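PDB 4AP9: phosphoserine phosphatase from Thermococcus onnurineus, which probably hydrolyses L-phosphoserine to L-serine and phosphate with magnesium as cofactor, the last step of serine biosynthesis. Local coordinates for residues F152-F166 / A169-A182. Sequence-based numbering, arbitrary orientation.
With 1PS (3-pyridinium-1-ylpropane-1-sulfonate), chain F.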
loop_
_atom_site.group_PDB
_atom_site.type_symbol
_atom_site.label_atom_id
_atom_site.label_comp_id
_atom_site.label_asym_id
_atom_site.label_seq_id
_atom_site.Cartn_x
_atom_site.Cartn_y
_atom_site.Cartn_z
ATOM N N PHE A 152 16.475 -4.801 5.939
ATOM C CA PHE A 152 17.252 -3.600 6.252
ATOM C C PHE A 152 18.487 -3.459 5.376
ATOM O O PHE A 152 19.017 -4.444 4.894
ATOM C CB PHE A 152 17.627 -3.596 7.730
ATOM C CG PHE A 152 16.446 -3.377 8.626
ATOM C CD1 PHE A 152 16.038 -2.098 8.940
ATOM C CD2 PHE A 152 15.726 -4.450 9.118
ATOM C CE1 PHE A 152 14.928 -1.880 9.760
ATOM C CE2 PHE A 152 14.623 -4.245 9.931
ATOM C CZ PHE A 152 14.223 -2.957 10.246
ATOM N N ILE A 153 18.936 -2.229 5.160
ATOM C CA ILE A 153 20.068 -2.000 4.273
ATOM C C ILE A 153 21.081 -1.031 4.849
ATOM O O ILE A 153 20.723 0.055 5.305
ATOM C CB ILE A 153 19.589 -1.399 2.955
ATOM C CG1 ILE A 153 18.648 -2.371 2.225
ATOM C CG2 ILE A 153 20.790 -1.005 2.080
ATOM C CD1 ILE A 153 17.945 -1.721 1.020
ATOM N N LEU A 154 22.346 -1.436 4.841
ATOM C CA LEU A 154 23.434 -0.505 5.089
ATOM C C LEU A 154 24.062 -0.225 3.725
ATOM O O LEU A 154 24.478 -1.154 3.039
ATOM C CB LEU A 154 24.459 -1.146 6.018
ATOM C CG LEU A 154 25.844 -0.501 6.092
ATOM C CD1 LEU A 154 25.753 0.888 6.748
ATOM C CD2 LEU A 154 26.773 -1.408 6.868
ATOM N N ALA A 155 24.132 1.044 3.333
ATOM C CA ALA A 155 24.705 1.403 2.045
ATOM C C ALA A 155 26.010 2.136 2.262
ATOM O O ALA A 155 26.139 2.939 3.185
ATOM C CB ALA A 155 23.744 2.262 1.253
HETATM N N MSE A 156 26.990 1.808 1.430
HETATM C CA MSE A 156 28.281 2.468 1.445
HETATM C C MSE A 156 28.544 2.915 0.022
HETATM O O MSE A 156 28.279 2.171 -0.933
HETATM C CB MSE A 156 29.362 1.499 1.917
HETATM C CG MSE A 156 29.251 1.150 3.395
HETATM SE SE MSE A 156 30.002 -0.592 3.833
HETATM C CE MSE A 156 28.516 -1.682 3.170
ATOM N N GLY A 157 29.020 4.137 -0.152
ATOM C CA GLY A 157 29.300 4.597 -1.501
ATOM C C GLY A 157 30.097 5.880 -1.516
ATOM O O GLY A 157 30.359 6.465 -0.459
ATOM N N ASP A 158 30.465 6.313 -2.720
ATOM C CA ASP A 158 31.239 7.528 -2.926
ATOM C C ASP A 158 30.715 8.223 -4.181
ATOM O O ASP A 158 29.581 8.034 -4.611
ATOM C CB ASP A 158 32.667 7.165 -3.361
ATOM C CG ASP A 158 33.396 8.313 -4.044
ATOM O OD1 ASP A 158 33.731 9.290 -3.340
ATOM O OD2 ASP A 158 33.658 8.256 -5.269
ATOM N N GLY A 159 31.588 9.022 -4.776
ATOM C CA GLY A 159 31.185 10.005 -5.748
ATOM C C GLY A 159 30.171 9.662 -6.808
ATOM O O GLY A 159 29.512 10.557 -7.308
ATOM N N TYR A 160 30.059 8.382 -7.172
ATOM C CA TYR A 160 29.035 7.964 -8.120
ATOM C C TYR A 160 27.662 7.622 -7.547
ATOM O O TYR A 160 26.759 7.225 -8.282
ATOM C CB TYR A 160 29.583 6.818 -8.987
ATOM C CG TYR A 160 30.684 7.261 -9.921
ATOM C CD1 TYR A 160 31.958 7.544 -9.432
ATOM C CD2 TYR A 160 30.455 7.407 -11.287
ATOM C CE1 TYR A 160 32.966 7.959 -10.273
ATOM C CE2 TYR A 160 31.459 7.819 -12.135
ATOM C CZ TYR A 160 32.709 8.095 -11.626
ATOM O OH TYR A 160 33.711 8.507 -12.470
ATOM N N ALA A 161 27.506 7.800 -6.235
ATOM C CA ALA A 161 26.198 7.628 -5.597
ATOM C C ALA A 161 25.513 8.987 -5.420
ATOM O O ALA A 161 26.103 10.025 -5.720
ATOM C CB ALA A 161 26.347 6.918 -4.251
ATOM N N ASP A 162 24.272 8.979 -4.936
ATOM C CA ASP A 162 23.540 10.219 -4.682
ATOM C C ASP A 162 22.478 10.022 -3.616
ATOM O O ASP A 162 22.399 8.964 -2.981
ATOM C CB ASP A 162 22.884 10.744 -5.961
ATOM C CG ASP A 162 21.839 9.774 -6.530
ATOM O OD1 ASP A 162 21.530 8.741 -5.882
ATOM O OD2 ASP A 162 21.335 10.050 -7.633
ATOM N N ALA A 163 21.643 11.039 -3.426
ATOM C CA ALA A 163 20.652 10.983 -2.354
ATOM C C ALA A 163 19.645 9.872 -2.611
ATOM O O ALA A 163 19.121 9.276 -1.680
ATOM C CB ALA A 163 19.940 12.322 -2.211
ATOM N N LYS A 164 19.363 9.602 -3.879
ATOM C CA LYS A 164 18.368 8.590 -4.228
ATOM C C LYS A 164 18.761 7.231 -3.650
ATOM O O LYS A 164 17.938 6.511 -3.086
ATOM C CB LYS A 164 18.216 8.498 -5.752
ATOM C CG LYS A 164 16.980 7.733 -6.223
ATOM C CD LYS A 164 16.645 8.056 -7.681
ATOM C CE LYS A 164 15.259 7.523 -8.054
ATOM N NZ LYS A 164 14.779 8.002 -9.403
HETATM N N MSE A 165 20.031 6.886 -3.781
HETATM C CA MSE A 165 20.505 5.607 -3.263
HETATM C C MSE A 165 20.462 5.579 -1.745
HETATM O O MSE A 165 19.967 4.631 -1.139
HETATM C CB MSE A 165 21.918 5.311 -3.750
HETATM C CG MSE A 165 22.362 3.928 -3.385
HETATM SE SE MSE A 165 24.267 3.620 -3.662
HETATM C CE MSE A 165 24.385 1.890 -2.900
ATOM N N PHE A 166 20.963 6.637 -1.119
ATOM C CA PHE A 166 21.047 6.650 0.338
ATOM C C PHE A 166 19.680 6.775 1.013
ATOM O O PHE A 166 19.496 6.301 2.135
ATOM C CB PHE A 166 21.993 7.757 0.812
ATOM C CG PHE A 166 23.433 7.418 0.649
ATOM C CD1 PHE A 166 24.015 6.423 1.425
ATOM C CD2 PHE A 166 24.221 8.094 -0.270
ATOM C CE1 PHE A 166 25.352 6.103 1.285
ATOM C CE2 PHE A 166 25.562 7.780 -0.409
ATOM C CZ PHE A 166 26.131 6.782 0.369
ATOM N N ALA A 169 18.521 3.496 2.031
ATOM C CA ALA A 169 19.290 2.788 3.049
ATOM C C ALA A 169 18.826 3.119 4.468
ATOM O O ALA A 169 18.455 4.256 4.752
ATOM C CB ALA A 169 20.779 3.117 2.899
ATOM N N ASP A 170 18.876 2.138 5.364
ATOM C CA ASP A 170 18.566 2.401 6.771
ATOM C C ASP A 170 19.693 3.121 7.479
ATOM O O ASP A 170 19.492 3.781 8.512
ATOM C CB ASP A 170 18.218 1.104 7.488
ATOM C CG ASP A 170 17.010 0.441 6.891
ATOM O OD1 ASP A 170 15.889 0.839 7.251
ATOM O OD2 ASP A 170 17.177 -0.448 6.032
HETATM N N MSE A 171 20.886 2.981 6.914
HETATM C CA MSE A 171 22.081 3.635 7.414
HETATM C C MSE A 171 22.992 3.753 6.205
HETATM O O MSE A 171 23.173 2.783 5.474
HETATM C CB MSE A 171 22.736 2.776 8.499
HETATM C CG MSE A 171 24.012 3.366 9.081
HETATM SE SE MSE A 171 24.805 2.286 10.511
HETATM C CE MSE A 171 23.318 2.274 11.756
ATOM N N GLY A 172 23.542 4.941 5.976
ATOM C CA GLY A 172 24.366 5.175 4.811
ATOM C C GLY A 172 25.705 5.762 5.203
ATOM O O GLY A 172 25.774 6.594 6.099
ATOM N N ILE A 173 26.771 5.297 4.553
ATOM C CA ILE A 173 28.109 5.794 4.820
ATOM C C ILE A 173 28.741 6.248 3.519
ATOM O O ILE A 173 28.851 5.476 2.564
ATOM C CB ILE A 173 29.031 4.708 5.410
ATOM C CG1 ILE A 173 28.403 4.089 6.653
ATOM C CG2 ILE A 173 30.404 5.295 5.758
ATOM C CD1 ILE A 173 29.206 2.915 7.233
ATOM N N ALA A 174 29.174 7.503 3.496
ATOM C CA ALA A 174 29.923 8.037 2.362
ATOM C C ALA A 174 31.422 7.931 2.611
ATOM O O ALA A 174 31.870 7.996 3.751
ATOM C CB ALA A 174 29.522 9.489 2.098
ATOM N N VAL A 175 32.196 7.758 1.540
ATOM C CA VAL A 175 33.644 7.669 1.650
ATOM C C VAL A 175 34.371 8.768 0.881
ATOM O O VAL A 175 34.233 8.870 -0.335
ATOM C CB VAL A 175 34.154 6.341 1.089
ATOM C CG1 VAL A 175 35.667 6.247 1.253
ATOM C CG2 VAL A 175 33.451 5.169 1.771
ATOM N N GLY A 176 35.148 9.583 1.588
ATOM C CA GLY A 176 35.920 10.626 0.933
ATOM C C GLY A 176 35.367 11.973 0.494
ATOM O O GLY A 176 36.125 12.908 0.229
ATOM N N ARG A 177 34.040 12.080 0.432
ATOM C CA ARG A 177 33.396 13.340 0.044
ATOM C C ARG A 177 31.962 13.097 0.499
ATOM O O ARG A 177 31.392 12.025 0.273
ATOM C CB ARG A 177 33.416 14.004 -1.339
ATOM C CG ARG A 177 34.771 14.646 -1.674
ATOM C CD ARG A 177 34.877 15.000 -3.154
ATOM N NE ARG A 177 33.814 15.904 -3.570
ATOM C CZ ARG A 177 33.485 16.148 -4.832
ATOM N NH1 ARG A 177 34.128 15.538 -5.821
ATOM N NH2 ARG A 177 32.494 16.985 -5.104
ATOM N N GLU A 178 31.387 14.102 1.150
ATOM C CA GLU A 178 30.018 14.018 1.659
ATOM C C GLU A 178 29.036 13.775 0.532
ATOM O O GLU A 178 29.169 14.341 -0.565
ATOM C CB GLU A 178 29.639 15.295 2.419
ATOM C CG GLU A 178 29.324 16.483 1.527
ATOM C CD GLU A 178 29.170 17.779 2.300
ATOM O OE1 GLU A 178 29.672 17.857 3.447
ATOM O OE2 GLU A 178 28.550 18.722 1.757
ATOM N N ILE A 179 28.054 12.918 0.789
ATOM C CA ILE A 179 26.996 12.677 -0.188
ATOM C C ILE A 179 25.653 12.913 0.491
ATOM O O ILE A 179 25.399 12.378 1.570
ATOM C CB ILE A 179 27.032 11.233 -0.734
ATOM C CG1 ILE A 179 28.371 10.930 -1.416
ATOM C CG2 ILE A 179 25.868 11.009 -1.685
ATOM C CD1 ILE A 179 28.523 11.564 -2.793
ATOM N N PRO A 180 24.787 13.725 -0.130
ATOM C CA PRO A 180 23.482 14.012 0.474
ATOM C C PRO A 180 22.740 12.724 0.798
ATOM O O PRO A 180 22.685 11.829 -0.046
ATOM C CB PRO A 180 22.753 14.775 -0.638
ATOM C CG PRO A 180 23.846 15.424 -1.412
ATOM C CD PRO A 180 24.974 14.427 -1.411
ATOM N N GLY A 181 22.212 12.619 2.016
ATOM C CA GLY A 181 21.485 11.431 2.418
ATOM C C GLY A 181 22.288 10.416 3.215
ATOM O O GLY A 181 21.710 9.565 3.900
ATOM N N ALA A 182 23.612 10.479 3.133
ATOM C CA ALA A 182 24.437 9.580 3.939
ATOM C C ALA A 182 24.424 10.040 5.398
ATOM O O ALA A 182 24.437 11.241 5.675
ATOM C CB ALA A 182 25.859 9.524 3.412
HETATM N N1 1PS F . 24.251 10.477 -9.956
HETATM C C1 1PS F . 23.693 11.622 -10.368
HETATM C C2 1PS F . 24.306 12.839 -10.106
HETATM C C3 1PS F . 25.410 10.471 -9.280
HETATM C C4 1PS F . 26.067 11.655 -8.970
HETATM C C5 1PS F . 25.514 12.869 -9.394
HETATM C C6 1PS F . 23.595 9.237 -10.286
HETATM C C7 1PS F . 24.257 8.084 -9.604
HETATM C C8 1PS F . 24.510 6.947 -10.557
HETATM S S1 1PS F . 23.014 6.022 -10.764
HETATM O O1 1PS F . 23.382 4.639 -11.120
HETATM O O2 1PS F . 22.246 6.556 -11.874
HETATM O O3 1PS F . 22.246 6.154 -9.560
HETATM O O HOH W 1 31.949 10.288 -1.819
HETATM O O HOH W 2 18.905 6.681 4.516
#
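A beta-alpha-beta unit of the Rossmann-like haloacid dehalogenase fold is closed here: strand 153-157 runs parallel to strand 171-175, and helix 163-168, which links them, lies over one face of the pair. A155 N gives to M171 O (2.9 Å), A155 O takes I173 N, and G157 repeats the pattern with I173 O and V175 N. At the entry to the pair D170 turns its carboxylate back, CG beside its own backbone N (chi1 -61°), so that the anti lone pair of OD2 receives I153 N at 2.7 Å; D170 OD1 rests 3.4 Å from F152 CD1. D170 N in turn gives to I153 O. On the helix side the CB atoms of A155 and A169 are pressed together at 3.5 Å, and the F166 ring fills the space between helix, strand and the 179-182 turn. A182 CB sits over the centre of one ring face, 3.9 Å from the centroid, a CH-pi contact; I179 CG2 meets the ring edge at F166 CE2 (3.5 Å), and F166 CD1 lies 3.6 Å from G172 CA, where a side chain would collide with the ring. A leucine in place of F166 would probably leave A182 CB without its aromatic face and open a gap beside I179. D162 N-caps the helix through OD1, which accepts M165 N, while D162 OD2 lies 3.8 Å from the pyridinium N1 of 1PS. The crossover that packs F166 against the second strand thus also carries the ligand-contacting D162, whose carboxylate would probably suit a cationic ring.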